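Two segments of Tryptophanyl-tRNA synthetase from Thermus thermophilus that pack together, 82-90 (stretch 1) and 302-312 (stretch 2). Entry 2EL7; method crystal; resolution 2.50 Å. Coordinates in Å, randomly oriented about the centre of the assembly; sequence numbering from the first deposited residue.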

# COMPACT_ATOMS: atom_id res chain seq x y z
N PHE A 82 15.84 -11.80 -5.12
CA PHE A 82 15.31 -10.58 -5.72
C PHE A 82 15.13 -9.47 -4.69
O PHE A 82 15.19 -9.70 -3.47
N VAL A 83 14.91 -8.25 -5.19
CA VAL A 83 14.71 -7.08 -4.34
C VAL A 83 13.22 -6.79 -4.22
O VAL A 83 12.52 -6.70 -5.23
N GLN A 84 12.74 -6.64 -2.99
CA GLN A 84 11.32 -6.39 -2.75
C GLN A 84 10.68 -5.39 -3.72
O GLN A 84 9.74 -5.75 -4.43
N SER A 85 11.19 -4.15 -3.79
CA SER A 85 10.64 -3.14 -4.71
C SER A 85 10.63 -3.51 -6.20
O SER A 85 9.97 -2.83 -6.99
N HIS A 86 11.34 -4.55 -6.61
CA HIS A 86 11.32 -4.94 -8.02
C HIS A 86 10.04 -5.67 -8.42
O HIS A 86 9.75 -5.78 -9.59
N VAL A 87 9.28 -6.15 -7.45
CA VAL A 87 8.00 -6.79 -7.73
C VAL A 87 6.98 -6.01 -6.91
O VAL A 87 6.63 -6.39 -5.80
N PRO A 88 6.50 -4.90 -7.45
CA PRO A 88 5.54 -3.98 -6.84
C PRO A 88 4.13 -4.50 -6.56
O PRO A 88 3.42 -3.89 -5.76
N GLU A 89 3.73 -5.59 -7.22
CA GLU A 89 2.41 -6.18 -7.03
C GLU A 89 2.07 -6.37 -5.55
O GLU A 89 0.92 -6.20 -5.15
N HIS A 90 3.04 -6.75 -4.72
CA HIS A 90 2.67 -6.97 -3.34
C HIS A 90 2.14 -5.74 -2.62
O HIS A 90 1.38 -5.90 -1.66
N ALA A 302 21.56 -11.75 -11.47
CA ALA A 302 20.92 -12.71 -10.59
C ALA A 302 19.65 -12.05 -10.02
O ALA A 302 18.60 -12.70 -9.88
N LEU A 303 19.74 -10.76 -9.69
CA LEU A 303 18.59 -10.03 -9.16
C LEU A 303 17.49 -9.88 -10.22
O LEU A 303 16.32 -10.07 -9.94
N LEU A 304 17.90 -9.59 -11.45
CA LEU A 304 16.98 -9.40 -12.56
C LEU A 304 16.22 -10.67 -12.85
O LEU A 304 15.02 -10.66 -13.08
N GLU A 305 16.95 -11.78 -12.85
CA GLU A 305 16.38 -13.09 -13.12
C GLU A 305 15.54 -13.60 -11.92
O GLU A 305 14.53 -14.27 -12.09
N GLY A 306 15.98 -13.28 -10.71
CA GLY A 306 15.24 -13.70 -9.55
C GLY A 306 13.88 -13.00 -9.58
O GLY A 306 12.84 -13.58 -9.21
N ALA A 307 13.90 -11.76 -10.04
CA ALA A 307 12.68 -10.98 -10.11
C ALA A 307 11.70 -11.48 -11.17
O ALA A 307 10.48 -11.51 -10.93
N LYS A 308 12.21 -11.89 -12.34
CA LYS A 308 11.33 -12.37 -13.42
C LYS A 308 10.53 -13.54 -12.89
O LYS A 308 9.31 -13.59 -13.02
N ARG A 309 11.26 -14.46 -12.29
CA ARG A 309 10.73 -15.68 -11.69
C ARG A 309 9.70 -15.42 -10.58
O ARG A 309 8.64 -16.05 -10.56
N ALA A 310 10.01 -14.51 -9.65
CA ALA A 310 9.10 -14.21 -8.56
C ALA A 310 7.85 -13.49 -9.10
O ALA A 310 6.73 -13.77 -8.67
N ARG A 311 8.06 -12.57 -10.04
CA ARG A 311 6.98 -11.79 -10.64
C ARG A 311 6.00 -12.64 -11.46
O ARG A 311 4.82 -12.30 -11.58
N ALA A 312 6.48 -13.73 -12.04
CA ALA A 312 5.61 -14.61 -12.81
C ALA A 312 4.57 -15.15 -11.82
O ALA A 312 3.36 -15.19 -12.12

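How does the helix first meet the other stretch? Leu 303 (chi1 m, chi2 t) leaves its backbone sideways, but its end comes nearer, and CD1 lies 4.1 Å from CG2 of Val 83 (chi1 t). Its carbonyl is bridged by a water that donates to Leu 303 O at 2.9 Å and accepts from Val 83 N at 2.8 Å; a weak bond from His 86 ND1, 2.9 Å from the water, adds a third link.

What does Phe 82 meet at Gly 306? Gly 306 has no side chain, and Phe 82 CB rests 3.8 Å from Gly 306 C; a CB here would point toward stretch 1 and lie 3.5 Å from Phe 82 N. CB of Ala 307 is 4.3 Å from both Phe 82 CB and His 86 CB, the latter pointing toward the helix (chi1 m).

Where does the aromatic ring go? With chi1 p, Phe 82 lays one face against Ala 310, which points toward it; the methyl CB stands 3.9 Å from the ring centroid in a CH-pi contact.

Does Arg 311 add a polar bond? Its side chain (chi1 t, chi2 t, chi3 p) brings NH1 to 2.9 Å from His 86 O, but the angle is too poor for a hydrogen bond. Direct contacts are therefore mainly apolar, and water carries the hydrogen bonding.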

# COMPACT_ATOMS: atom_id res chain seq x y z
CB PHE A 82 13.99 -10.90 -6.41
CG PHE A 82 12.92 -11.39 -5.48
CD1 PHE A 82 12.02 -10.50 -4.92
CD2 PHE A 82 12.79 -12.75 -5.19
CE1 PHE A 82 10.98 -10.96 -4.08
CE2 PHE A 82 11.78 -13.22 -4.37
CZ PHE A 82 10.86 -12.31 -3.80
CB VAL A 83 15.39 -5.83 -4.94
CG1 VAL A 83 15.04 -4.59 -4.10
CG2 VAL A 83 16.89 -6.03 -5.01
CB GLN A 84 11.13 -5.97 -1.29
CG GLN A 84 9.72 -5.64 -0.87
CD GLN A 84 9.59 -5.41 0.65
OE1 GLN A 84 10.58 -5.15 1.35
NE2 GLN A 84 8.37 -5.49 1.14
CB SER A 85 11.36 -1.78 -4.53
OG SER A 85 12.70 -1.77 -4.99
CB HIS A 86 12.56 -5.76 -8.38
CG HIS A 86 13.83 -4.95 -8.33
ND1 HIS A 86 15.03 -5.42 -8.80
CD2 HIS A 86 14.07 -3.71 -7.84
CE1 HIS A 86 15.97 -4.50 -8.60
NE2 HIS A 86 15.41 -3.45 -8.02
CB VAL A 87 8.01 -8.26 -7.36
CG1 VAL A 87 6.70 -8.91 -7.78
CG2 VAL A 87 9.20 -8.93 -8.03
CB PRO A 88 5.54 -2.82 -7.82
CG PRO A 88 5.61 -3.55 -9.14
CD PRO A 88 6.75 -4.52 -8.86
CB GLU A 89 2.31 -7.57 -7.70
CG GLU A 89 2.09 -7.64 -9.21
CD GLU A 89 3.29 -7.22 -10.02
OE1 GLU A 89 4.42 -7.31 -9.52
OE2 GLU A 89 3.10 -6.82 -11.18
CB HIS A 90 3.81 -7.66 -2.54
CG HIS A 90 4.87 -6.74 -2.02
ND1 HIS A 90 5.91 -6.29 -2.81
CD2 HIS A 90 5.04 -6.18 -0.81
CE1 HIS A 90 6.68 -5.49 -2.10
NE2 HIS A 90 6.17 -5.40 -0.88
CB ALA A 302 21.86 -13.10 -9.47
CB LEU A 303 19.02 -8.62 -8.66
CG LEU A 303 20.01 -8.59 -7.49
CD1 LEU A 303 20.28 -7.17 -7.06
CD2 LEU A 303 19.43 -9.39 -6.32
CB LEU A 304 17.76 -8.98 -13.80
CG LEU A 304 17.01 -8.20 -14.89
CD1 LEU A 304 16.70 -6.80 -14.37
CD2 LEU A 304 17.87 -8.12 -16.18
CB GLU A 305 17.51 -14.09 -13.45
CG GLU A 305 17.12 -15.22 -14.41
CD GLU A 305 17.00 -14.75 -15.87
OE1 GLU A 305 16.27 -15.41 -16.66
OE2 GLU A 305 17.63 -13.72 -16.23
CB ALA A 307 13.02 -9.50 -10.35
CB LYS A 308 12.14 -12.83 -14.64
CG LYS A 308 13.02 -11.75 -15.20
CD LYS A 308 13.57 -12.10 -16.58
CE LYS A 308 14.55 -11.01 -17.03
NZ LYS A 308 15.10 -11.23 -18.39
CB ARG A 309 11.92 -16.47 -11.15
CG ARG A 309 11.61 -17.86 -10.70
CD ARG A 309 12.92 -18.53 -10.25
NE ARG A 309 13.94 -18.57 -11.29
CZ ARG A 309 15.22 -18.23 -11.12
NH1 ARG A 309 16.07 -18.32 -12.14
NH2 ARG A 309 15.66 -17.80 -9.96
CB ALA A 310 9.80 -13.37 -7.51
CB ARG A 311 7.56 -10.68 -11.52
CG ARG A 311 6.50 -9.80 -12.20
CD ARG A 311 7.06 -8.44 -12.62
NE ARG A 311 8.28 -8.60 -13.41
CZ ARG A 311 9.49 -8.20 -13.02
NH1 ARG A 311 9.67 -7.59 -11.84
NH2 ARG A 311 10.55 -8.46 -13.79
CB ALA A 312 6.43 -15.78 -13.44
O HOH W 1 15.41 -8.19 -7.97